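Mevalonate kinase (Staphylococcus aureus, PDB 2X7I) probably catalyses the ATP-dependent phosphorylation of mevalonate to phosphomevalonate, a step of the mevalonate route to isoprenoid precursors. Local coordinates at residues 44-47 and 48-52; 72-75 and 76-80; 94-98 and 99-103; 121-125 and 126-130. All coordinates share one frame; numbering follows the deposited sequence.

Contact 1 of 4, residues 44-47 and 48-52; sequences EALE and SGNYS
Glu-47 and Asn-50 face each other across the mouth of an exposed turn, and their two flat groups stand almost perpendicular, the carboxylate and amide planes being 84° apart. The meeting is between oxygens: Glu-47 OE2 lies 2.8 Å from Asn-50 OD1. The glutamate reaches this place by folding back on itself. Its CG sits between the backbone N and the carbonyl carbon (chi1 75°), and a further bend at chi2 (-84°) turns the carboxylate toward the amide of Asn-50. Asn-50 points its CB toward the incoming chain and offers OD1 to a second neighbour, the CB of Leu-46, at 3.8 Å. These two side chains cross at about a right angle, and it is the base of the leucine, its CB, that meets the amide oxygen. Further out on the same leucine, CD2 comes to 4.1 Å from Tyr-51 O, while the tyrosine turns its own CB away. Beyond the turn, Leu-46 pairs through its backbone with Pro-86 and rests its side chain on that proline, and Ser-52 OG bonds to Leu-87 N. The loop that joins strand 29-45 to strand 53-58 is thereby fastened at both ends beside the start of strand 87-93. As modelled, two acceptor oxygens this close would be expected to repel. The closeness is therefore doubtful as a specific interaction, and it may reflect an amide whose O and N are exchanged or a carboxylate that carries a proton.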
loop_
_atom_site.group_PDB
_atom_site.type_symbol
_atom_site.label_atom_id
_atom_site.label_comp_id
_atom_site.label_asym_id
_atom_site.label_seq_id
_atom_site.Cartn_x
_atom_site.Cartn_y
_atom_site.Cartn_z
ATOM N N GLU A 44 -20.523 15.216 -1.733
ATOM C CA GLU A 44 -21.625 15.895 -2.419
ATOM C C GLU A 44 -22.497 16.718 -1.480
ATOM O O GLU A 44 -23.109 16.165 -0.567
ATOM C CB GLU A 44 -22.546 14.870 -3.079
ATOM C CG GLU A 44 -21.918 14.049 -4.184
ATOM C CD GLU A 44 -22.870 12.984 -4.708
ATOM O OE1 GLU A 44 -23.004 11.926 -4.032
ATOM O OE2 GLU A 44 -23.479 13.209 -5.779
ATOM N N ALA A 45 -22.583 18.020 -1.727
ATOM C CA ALA A 45 -23.599 18.851 -1.088
ATOM C C ALA A 45 -24.967 18.449 -1.629
ATOM O O ALA A 45 -25.125 18.229 -2.826
ATOM C CB ALA A 45 -23.342 20.322 -1.350
ATOM N N LEU A 46 -25.936 18.318 -0.729
ATOM C CA LEU A 46 -27.328 17.999 -1.084
ATOM C C LEU A 46 -28.195 19.239 -0.838
ATOM O O LEU A 46 -27.670 20.309 -0.520
ATOM C CB LEU A 46 -27.814 16.791 -0.268
ATOM C CG LEU A 46 -27.464 15.383 -0.785
ATOM C CD1 LEU A 46 -26.265 15.385 -1.720
ATOM C CD2 LEU A 46 -27.212 14.460 0.409
ATOM N N GLU A 47 -29.511 19.102 -0.983
ATOM C CA GLU A 47 -30.423 20.258 -0.967
ATOM C C GLU A 47 -31.255 20.391 0.324
ATOM O O GLU A 47 -31.058 19.642 1.283
ATOM C CB GLU A 47 -31.337 20.211 -2.205
ATOM C CG GLU A 47 -32.475 19.178 -2.155
ATOM C CD GLU A 47 -32.049 17.776 -2.576
ATOM O OE1 GLU A 47 -32.895 17.072 -3.185
ATOM O OE2 GLU A 47 -30.882 17.384 -2.303
ATOM N N SER A 48 -32.170 21.369 0.319
ATOM C CA SER A 48 -33.131 21.624 1.406
ATOM C C SER A 48 -32.817 20.873 2.711
ATOM O O SER A 48 -31.941 21.289 3.477
ATOM C CB SER A 48 -34.566 21.329 0.924
ATOM O OG SER A 48 -35.049 22.339 0.047
ATOM N N GLY A 49 -33.516 19.760 2.941
ATOM C CA GLY A 49 -33.411 19.007 4.185
ATOM C C GLY A 49 -33.396 17.515 3.912
ATOM O O GLY A 49 -34.438 16.861 3.898
ATOM N N ASN A 50 -32.205 16.995 3.647
ATOM C CA ASN A 50 -31.972 15.564 3.603
ATOM C C ASN A 50 -30.999 15.246 4.730
ATOM O O ASN A 50 -30.291 16.134 5.222
ATOM C CB ASN A 50 -31.356 15.134 2.265
ATOM C CG ASN A 50 -32.122 15.648 1.060
ATOM O OD1 ASN A 50 -31.532 15.912 0.011
ATOM N ND2 ASN A 50 -33.439 15.783 1.195
ATOM N N TYR A 51 -30.966 13.987 5.148
ATOM C CA TYR A 51 -29.959 13.531 6.105
ATOM C C TYR A 51 -28.565 13.568 5.475
ATOM O O TYR A 51 -28.414 13.520 4.251
ATOM C CB TYR A 51 -30.269 12.111 6.603
ATOM C CG TYR A 51 -30.481 11.099 5.499
ATOM C CD1 TYR A 51 -29.398 10.529 4.827
ATOM C CD2 TYR A 51 -31.769 10.717 5.116
ATOM C CE1 TYR A 51 -29.588 9.602 3.809
ATOM C CE2 TYR A 51 -31.970 9.790 4.097
ATOM C CZ TYR A 51 -30.875 9.236 3.450
ATOM O OH TYR A 51 -31.062 8.314 2.442
ATOM N N SER A 52 -27.548 13.661 6.318
ATOM C CA SER A 52 -26.179 13.538 5.855
ATOM C C SER A 52 -25.824 12.078 5.941
ATOM O O SER A 52 -26.344 11.374 6.793
ATOM C CB SER A 52 -25.233 14.386 6.698
ATOM O OG SER A 52 -25.426 15.749 6.404
#

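Contact 2 of 4, residues 72-75 and 76-80; sequences SLVN and RFVEL
Ser-72 and Arg-76 supply the first of four successive i to i+4 backbone bonds, a compact example of how one helical turn is tied to the next: Arg-76 N donates to Ser-72 O at 3.1 Å, and the CB of the arginine rests near the same oxygen. From CG to NE the arginine chain is extended, carrying its end away from residues 72-75. Leu-73 comes next, its carbonyl oxygen receiving Phe-77 N at 3.0 Å. The leucine turns its CB away from the following turn, and the phenylalanine ring, with CG anti to the backbone N (chi1 167°), likewise leads off into the interior. At Val-74 side chains join the backbone. Val-78 N bonds to Val-74 O at 2.9 Å, Val-78 CG2 lies 3.3 Å from that same oxygen, and CG2 also meets Val-74 CG1 at 4.2 Å, making an apolar i to i+4 pair on the flank of the helix. Asn-75 closes the series by accepting Glu-79 N at 3.1 Å on its O, with the CB and CG of Glu-79 close to the same oxygen. Helix 70-80 is the connection of the beta-alpha-beta unit between strands 53-58 and 87-93. Leu-73, Val-74 and Phe-77 pack on Phe-111 of helix 103-119, Leu-73 also reaches Ala-135 and Ala-139 of helix 125-140, and Phe-77 and Val-78 cover Leu-87 of strand 87-93.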
loop_
_atom_site.group_PDB
_atom_site.type_symbol
_atom_site.label_atom_id
_atom_site.label_comp_id
_atom_site.label_asym_id
_atom_site.label_seq_id
_atom_site.Cartn_x
_atom_site.Cartn_y
_atom_site.Cartn_z
ATOM N N SER A 72 -14.296 10.779 11.782
ATOM C CA SER A 72 -13.514 11.870 12.352
ATOM C C SER A 72 -13.047 12.872 11.295
ATOM O O SER A 72 -13.048 14.080 11.552
ATOM C CB SER A 72 -12.299 11.334 13.129
ATOM O OG SER A 72 -12.717 10.749 14.351
ATOM N N LEU A 73 -12.636 12.378 10.122
ATOM C CA LEU A 73 -12.219 13.268 9.042
ATOM C C LEU A 73 -13.390 14.125 8.550
ATOM O O LEU A 73 -13.224 15.310 8.289
ATOM C CB LEU A 73 -11.608 12.489 7.870
ATOM C CG LEU A 73 -10.338 11.678 8.147
ATOM C CD1 LEU A 73 -9.734 11.149 6.844
ATOM C CD2 LEU A 73 -9.314 12.482 8.955
ATOM N N VAL A 74 -14.573 13.530 8.444
ATOM C CA VAL A 74 -15.737 14.246 7.934
ATOM C C VAL A 74 -16.247 15.286 8.947
ATOM O O VAL A 74 -16.535 16.426 8.579
ATOM C CB VAL A 74 -16.865 13.285 7.528
ATOM C CG1 VAL A 74 -18.069 14.076 7.021
ATOM C CG2 VAL A 74 -16.381 12.312 6.454
ATOM N N ASN A 75 -16.355 14.889 10.214
ATOM C CA ASN A 75 -16.706 15.826 11.268
ATOM C C ASN A 75 -15.786 17.042 11.263
ATOM O O ASN A 75 -16.253 18.171 11.285
ATOM C CB ASN A 75 -16.664 15.146 12.639
ATOM C CG ASN A 75 -17.862 14.251 12.891
ATOM O OD1 ASN A 75 -18.854 14.277 12.146
ATOM N ND2 ASN A 75 -17.779 13.446 13.944
ATOM N N ARG A 76 -14.482 16.803 11.221
ATOM C CA ARG A 76 -13.498 17.883 11.170
ATOM C C ARG A 76 -13.689 18.777 9.955
ATOM O O ARG A 76 -13.606 19.994 10.058
ATOM C CB ARG A 76 -12.070 17.321 11.152
ATOM C CG ARG A 76 -10.998 18.383 11.375
ATOM C CD ARG A 76 -9.594 17.817 11.150
ATOM N NE ARG A 76 -8.526 18.826 11.201
ATOM C CZ ARG A 76 -8.025 19.355 12.320
ATOM N NH1 ARG A 76 -8.505 19.009 13.521
ATOM N NH2 ARG A 76 -7.034 20.248 12.233
ATOM N N PHE A 77 -13.927 18.164 8.804
ATOM C CA PHE A 77 -14.087 18.903 7.568
ATOM C C PHE A 77 -15.326 19.799 7.607
ATOM O O PHE A 77 -15.301 20.925 7.119
ATOM C CB PHE A 77 -14.156 17.920 6.398
ATOM C CG PHE A 77 -14.618 18.533 5.114
ATOM C CD1 PHE A 77 -13.733 19.244 4.314
ATOM C CD2 PHE A 77 -15.930 18.381 4.694
ATOM C CE1 PHE A 77 -14.150 19.802 3.121
ATOM C CE2 PHE A 77 -16.349 18.935 3.506
ATOM C CZ PHE A 77 -15.454 19.654 2.719
ATOM N N VAL A 78 -16.398 19.292 8.200
ATOM C CA VAL A 78 -17.655 20.013 8.313
ATOM C C VAL A 78 -17.581 21.191 9.298
ATOM O O VAL A 78 -18.206 22.227 9.072
ATOM C CB VAL A 78 -18.787 19.033 8.708
ATOM C CG1 VAL A 78 -20.019 19.772 9.232
ATOM C CG2 VAL A 78 -19.138 18.144 7.513
ATOM N N GLU A 79 -16.797 21.042 10.366
ATOM C CA GLU A 79 -16.675 22.089 11.390
ATOM C C GLU A 79 -15.637 23.162 11.037
ATOM O O GLU A 79 -15.890 24.354 11.197
ATOM C CB GLU A 79 -16.374 21.470 12.765
ATOM C CG GLU A 79 -17.592 20.814 13.433
ATOM C CD GLU A 79 -18.764 21.786 13.644
ATOM O OE1 GLU A 79 -19.938 21.343 13.603
ATOM O OE2 GLU A 79 -18.515 22.999 13.849
ATOM N N LEU A 80 -14.476 22.740 10.553
ATOM C CA LEU A 80 -13.435 23.681 10.114
ATOM C C LEU A 80 -13.965 24.673 9.059
ATOM O O LEU A 80 -13.624 25.863 9.083
ATOM C CB LEU A 80 -12.234 22.909 9.541
ATOM C CG LEU A 80 -10.855 23.581 9.502
ATOM C CD1 LEU A 80 -10.116 23.358 10.827
ATOM C CD2 LEU A 80 -10.003 23.057 8.333
#

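Contact 3 of 4, residues 94-98 and 99-103; sequences NLPPS and RGLGS. With CIT (citric acid), chain B.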
loop_
_atom_site.group_PDB
_atom_site.type_symbol
_atom_site.label_atom_id
_atom_site.label_comp_id
_atom_site.label_asym_id
_atom_site.label_seq_id
_atom_site.Cartn_x
_atom_site.Cartn_y
_atom_site.Cartn_z
ATOM N N ASN A 94 -10.447 -0.625 -2.835
ATOM C CA ASN A 94 -9.960 -1.846 -3.443
ATOM C C ASN A 94 -9.023 -2.632 -2.503
ATOM O O ASN A 94 -8.599 -3.751 -2.820
ATOM C CB ASN A 94 -9.142 -1.427 -4.674
ATOM C CG ASN A 94 -8.898 -2.555 -5.616
ATOM O OD1 ASN A 94 -9.499 -3.622 -5.482
ATOM N ND2 ASN A 94 -8.020 -2.338 -6.587
ATOM N N LEU A 95 -8.699 -2.020 -1.362
ATOM C CA LEU A 95 -7.582 -2.431 -0.508
ATOM C C LEU A 95 -8.043 -3.077 0.787
ATOM O O LEU A 95 -8.965 -2.590 1.424
ATOM C CB LEU A 95 -6.725 -1.216 -0.166
ATOM C CG LEU A 95 -6.062 -0.542 -1.362
ATOM C CD1 LEU A 95 -5.354 0.730 -0.931
ATOM C CD2 LEU A 95 -5.103 -1.494 -2.029
ATOM N N PRO A 96 -7.405 -4.189 1.181
ATOM C CA PRO A 96 -7.733 -4.821 2.448
ATOM C C PRO A 96 -7.070 -4.064 3.589
ATOM O O PRO A 96 -6.052 -3.393 3.380
ATOM C CB PRO A 96 -7.119 -6.213 2.303
ATOM C CG PRO A 96 -5.945 -5.999 1.466
ATOM C CD PRO A 96 -6.326 -4.913 0.486
ATOM N N PRO A 97 -7.644 -4.156 4.789
ATOM C CA PRO A 97 -7.021 -3.504 5.915
ATOM C C PRO A 97 -5.818 -4.301 6.462
ATOM O O PRO A 97 -5.816 -5.546 6.418
ATOM C CB PRO A 97 -8.150 -3.456 6.935
ATOM C CG PRO A 97 -8.972 -4.684 6.621
ATOM C CD PRO A 97 -8.859 -4.897 5.165
ATOM N N SER A 98 -4.814 -3.560 6.939
ATOM C CA SER A 98 -3.730 -4.073 7.779
ATOM C C SER A 98 -2.774 -5.041 7.077
ATOM O O SER A 98 -2.147 -5.870 7.737
ATOM C CB SER A 98 -4.300 -4.718 9.053
ATOM O OG SER A 98 -5.105 -3.789 9.761
ATOM N N ARG A 99 -2.657 -4.918 5.759
ATOM C CA ARG A 99 -1.744 -5.733 4.964
ATOM C C ARG A 99 -0.535 -4.929 4.468
ATOM O O ARG A 99 0.227 -5.410 3.634
ATOM C CB ARG A 99 -2.473 -6.311 3.743
ATOM C CG ARG A 99 -3.764 -7.064 4.041
ATOM C CD ARG A 99 -3.606 -8.189 5.045
ATOM N NE ARG A 99 -2.624 -9.194 4.617
ATOM C CZ ARG A 99 -2.626 -10.477 4.980
ATOM N NH1 ARG A 99 -3.567 -10.969 5.770
ATOM N NH2 ARG A 99 -1.674 -11.282 4.528
ATOM N N GLY A 100 -0.376 -3.704 4.959
ATOM C CA GLY A 100 0.740 -2.851 4.555
ATOM C C GLY A 100 0.556 -2.191 3.199
ATOM O O GLY A 100 1.513 -1.698 2.622
ATOM N N LEU A 101 -0.674 -2.164 2.684
ATOM C CA LEU A 101 -0.919 -1.653 1.325
ATOM C C LEU A 101 -1.196 -0.139 1.318
ATOM O O LEU A 101 -1.559 0.430 0.289
ATOM C CB LEU A 101 -2.019 -2.459 0.629
ATOM C CG LEU A 101 -1.695 -3.965 0.481
ATOM C CD1 LEU A 101 -2.922 -4.794 0.155
ATOM C CD2 LEU A 101 -0.617 -4.236 -0.546
ATOM N N GLY A 102 -0.997 0.506 2.467
ATOM C CA GLY A 102 -1.073 1.954 2.570
ATOM C C GLY A 102 -2.498 2.464 2.640
ATOM O O GLY A 102 -2.796 3.566 2.175
ATOM N N SER A 103 -3.371 1.670 3.246
ATOM C CA SER A 103 -4.787 1.958 3.281
ATOM C C SER A 103 -5.127 3.259 4.016
ATOM O O SER A 103 -5.881 4.089 3.514
ATOM C CB SER A 103 -5.503 0.792 3.947
ATOM O OG SER A 103 -6.847 0.776 3.584
HETATM C C1 CIT B . -4.689 0.287 7.639
HETATM O O1 CIT B . -5.066 -0.652 6.913
HETATM O O2 CIT B . -5.566 1.109 8.001
HETATM C C2 CIT B . -3.241 0.388 8.090
HETATM C C3 CIT B . -2.207 0.516 6.957
HETATM O O7 CIT B . -2.481 1.703 6.156
HETATM C C4 CIT B . -0.824 0.735 7.589
HETATM C C5 CIT B . 0.336 0.323 6.711
HETATM O O3 CIT B . 0.294 0.465 5.480
HETATM O O4 CIT B . 1.368 -0.177 7.220
HETATM C C6 CIT B . -2.206 -0.748 6.076
HETATM O O5 CIT B . -1.735 -1.833 6.501
HETATM O O6 CIT B . -2.678 -0.712 4.911
HETATM O O HOH W 1 -3.484 -3.018 3.832
#
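A single water ties Pro-96 to Arg-99 and is gripped by four groups. It donates to Pro-96 O at 2.6 Å and to the citrate oxygen O6 at 2.7 Å, and it accepts from Arg-99 N at 2.8 Å and Leu-101 N at 3.2 Å. With both protons and two incoming N-H groups accounted for, the water bridges the two halves of the loop and the ligand, as a part of the loop's own bonding. Citrate O6 is held in turn by Ser-103 N at 3.0 Å, in a nearly straight bond (167°), and weakly by Gly-102 N. O1 and O5 of the ligand take stronger backbone donors, from Ser-98 N at 2.9 Å and Gly-100 N at 2.8 Å; Gly-102 N also reaches O3 weakly. Behind this polar face the loop closes on carbon. The rim of the Pro-96 ring meets Leu-101 tightly, CD to CD1 at 3.4 Å, and its CG also touches Arg-99 CG, each of the two side chains crossing that of Pro-96 at about a right angle. Bends at chi2 and chi3 curl the arginine past Pro-97 O, and its NE bonds to Gly-274 O and forms a salt bridge with Asp-180. The sequence PPSRGLGS matches the glycine-rich phosphate-binding loop of GHMP kinases, here just before helix 103-119. Main-chain N-H groups at a helix start suit an anion, so the citrate, probably from the crystallisation liquor, is consistent with occupancy of the site where nucleotide phosphates bind in relatives.

Contact 4 of 4, residues 121-125 and 126-130; sequences KSLTK and EELIE
The start of helix 125-140 illustrates the hydrophobic staple: Leu-123, just ahead of the N-cap Thr-124, packs against Leu-128 in the first turn. Leu-123 CG lies 4.2 Å from Leu-128 CB, and its CD1 reaches on to the backbone N of Leu-128 at 3.9 Å. The torsion responsible sets Leu-123 CG anti to its own N (chi1 -175°), which brings the end of the side chain nearer to the helix. The backbone then takes up helical bonding, with Leu-128 N donating to Thr-124 O at 3.0 Å and Ile-129 N to Lys-125 O at 2.8 Å. Glu-127 occupies the place from which a capping box would be made, yet its OE2 remains 4.0 Å from Thr-124 N, and Thr-124 makes no capping bond with its side chain. Instead the extended glutamate has its OE1 hydrogen-bonded to Tyr-116 OH of helix 103-119. Leu-128 packs on Val-112 and Arg-113 of that same helix, while Ile-129 faces helix 145-153. The helix start is thus secured by apolar contact and main-chain bonds, while Glu-127, at the capping-box position, is engaged with the neighbouring helix 103-119.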
loop_
_atom_site.group_PDB
_atom_site.type_symbol
_atom_site.label_atom_id
_atom_site.label_comp_id
_atom_site.label_asym_id
_atom_site.label_seq_id
_atom_site.Cartn_x
_atom_site.Cartn_y
_atom_site.Cartn_z
ATOM N N LYS A 121 -10.636 24.759 -3.919
ATOM C CA LYS A 121 -9.337 25.286 -3.480
ATOM C C LYS A 121 -8.163 24.615 -4.178
ATOM O O LYS A 121 -8.159 23.399 -4.394
ATOM C CB LYS A 121 -9.172 25.125 -1.965
ATOM C CG LYS A 121 -9.987 26.104 -1.139
ATOM C CD LYS A 121 -9.850 25.835 0.358
ATOM C CE LYS A 121 -8.474 26.222 0.886
ATOM N NZ LYS A 121 -8.410 26.147 2.374
ATOM N N SER A 122 -7.157 25.417 -4.508
ATOM C CA SER A 122 -5.933 24.899 -5.102
ATOM C C SER A 122 -5.139 24.090 -4.072
ATOM O O SER A 122 -5.060 24.472 -2.905
ATOM C CB SER A 122 -5.091 26.043 -5.674
ATOM O OG SER A 122 -5.212 27.221 -4.886
ATOM N N LEU A 123 -4.562 22.975 -4.521
ATOM C CA LEU A 123 -3.865 22.029 -3.650
ATOM C C LEU A 123 -2.455 21.713 -4.160
ATOM O O LEU A 123 -2.280 21.041 -5.180
ATOM C CB LEU A 123 -4.677 20.730 -3.530
ATOM C CG LEU A 123 -4.158 19.655 -2.563
ATOM C CD1 LEU A 123 -4.211 20.138 -1.119
ATOM C CD2 LEU A 123 -4.946 18.357 -2.726
ATOM N N THR A 124 -1.457 22.193 -3.429
ATOM C CA THR A 124 -0.053 21.885 -3.698
ATOM C C THR A 124 0.307 20.526 -3.115
ATOM O O THR A 124 -0.377 20.032 -2.215
ATOM C CB THR A 124 0.863 22.966 -3.076
ATOM O OG1 THR A 124 0.666 24.207 -3.777
ATOM C CG2 THR A 124 2.346 22.569 -3.155
ATOM N N LYS A 125 1.377 19.923 -3.632
ATOM C CA LYS A 125 1.903 18.678 -3.077
ATOM C C LYS A 125 2.226 18.771 -1.590
ATOM O O LYS A 125 1.697 17.996 -0.798
ATOM C CB LYS A 125 3.134 18.192 -3.848
ATOM C CG LYS A 125 2.795 17.138 -4.902
ATOM C CD LYS A 125 3.881 17.017 -5.968
ATOM C CE LYS A 125 3.635 15.816 -6.873
ATOM N NZ LYS A 125 2.303 15.861 -7.546
ATOM N N GLU A 126 3.079 19.712 -1.201
ATOM C CA GLU A 126 3.466 19.824 0.210
ATOM C C GLU A 126 2.271 20.083 1.131
ATOM O O GLU A 126 2.265 19.625 2.258
ATOM C CB GLU A 126 4.555 20.878 0.434
ATOM C CG GLU A 126 5.879 20.291 0.959
ATOM C CD GLU A 126 5.758 19.670 2.357
ATOM O OE1 GLU A 126 5.024 20.208 3.215
ATOM O OE2 GLU A 126 6.412 18.639 2.599
ATOM N N GLU A 127 1.264 20.793 0.635
ATOM C CA GLU A 127 0.037 21.023 1.389
ATOM C C GLU A 127 -0.729 19.706 1.604
ATOM O O GLU A 127 -1.194 19.411 2.706
ATOM C CB GLU A 127 -0.837 22.047 0.657
ATOM C CG GLU A 127 -1.882 22.713 1.521
ATOM C CD GLU A 127 -2.476 23.979 0.896
ATOM O OE1 GLU A 127 -3.448 24.518 1.500
ATOM O OE2 GLU A 127 -1.983 24.427 -0.183
ATOM N N LEU A 128 -0.840 18.922 0.537
ATOM C CA LEU A 128 -1.445 17.603 0.598
ATOM C C LEU A 128 -0.705 16.707 1.578
ATOM O O LEU A 128 -1.330 15.997 2.356
ATOM C CB LEU A 128 -1.447 16.962 -0.803
ATOM C CG LEU A 128 -2.012 15.552 -0.954
ATOM C CD1 LEU A 128 -3.341 15.408 -0.186
ATOM C CD2 LEU A 128 -2.166 15.176 -2.460
ATOM N N ILE A 129 0.628 16.741 1.518
ATOM C CA ILE A 129 1.484 15.964 2.407
ATOM C C ILE A 129 1.167 16.273 3.867
ATOM O O ILE A 129 0.929 15.360 4.656
ATOM C CB ILE A 129 2.998 16.263 2.172
ATOM C CG1 ILE A 129 3.461 15.746 0.801
ATOM C CG2 ILE A 129 3.843 15.633 3.273
ATOM C CD1 ILE A 129 3.383 14.249 0.666
ATOM N N GLU A 130 1.161 17.562 4.205
ATOM C CA GLU A 130 0.859 18.009 5.556
ATOM C C GLU A 130 -0.552 17.603 5.998
ATOM O O GLU A 130 -0.725 17.053 7.079
ATOM C CB GLU A 130 0.995 19.530 5.667
ATOM C CG GLU A 130 2.396 20.071 5.339
ATOM C CD GLU A 130 3.399 19.814 6.427
ATOM O OE1 GLU A 130 2.995 19.406 7.530
ATOM O OE2 GLU A 130 4.593 20.036 6.182
#

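Taken together, the four sites show local chemistry following place in the fold. Contact 3 is the buried one, its centre about 6 Å from the centre of the chain, and there main-chain N-H groups and a water serve an anion. Contacts 1 and 4 lie at the surface: the first is a loop turn with a doubtful meeting of oxygens, the second a helix start with an apolar staple. Contact 2, partly buried, is regular helix whose bonds are all backbone. Helix 103-119 unites three of them: it begins at contact 3 and is packed upon by both contact 2 and contact 4. Contacts 1 and 2 both border the start of strand 87-93, their centres about 16 Å apart.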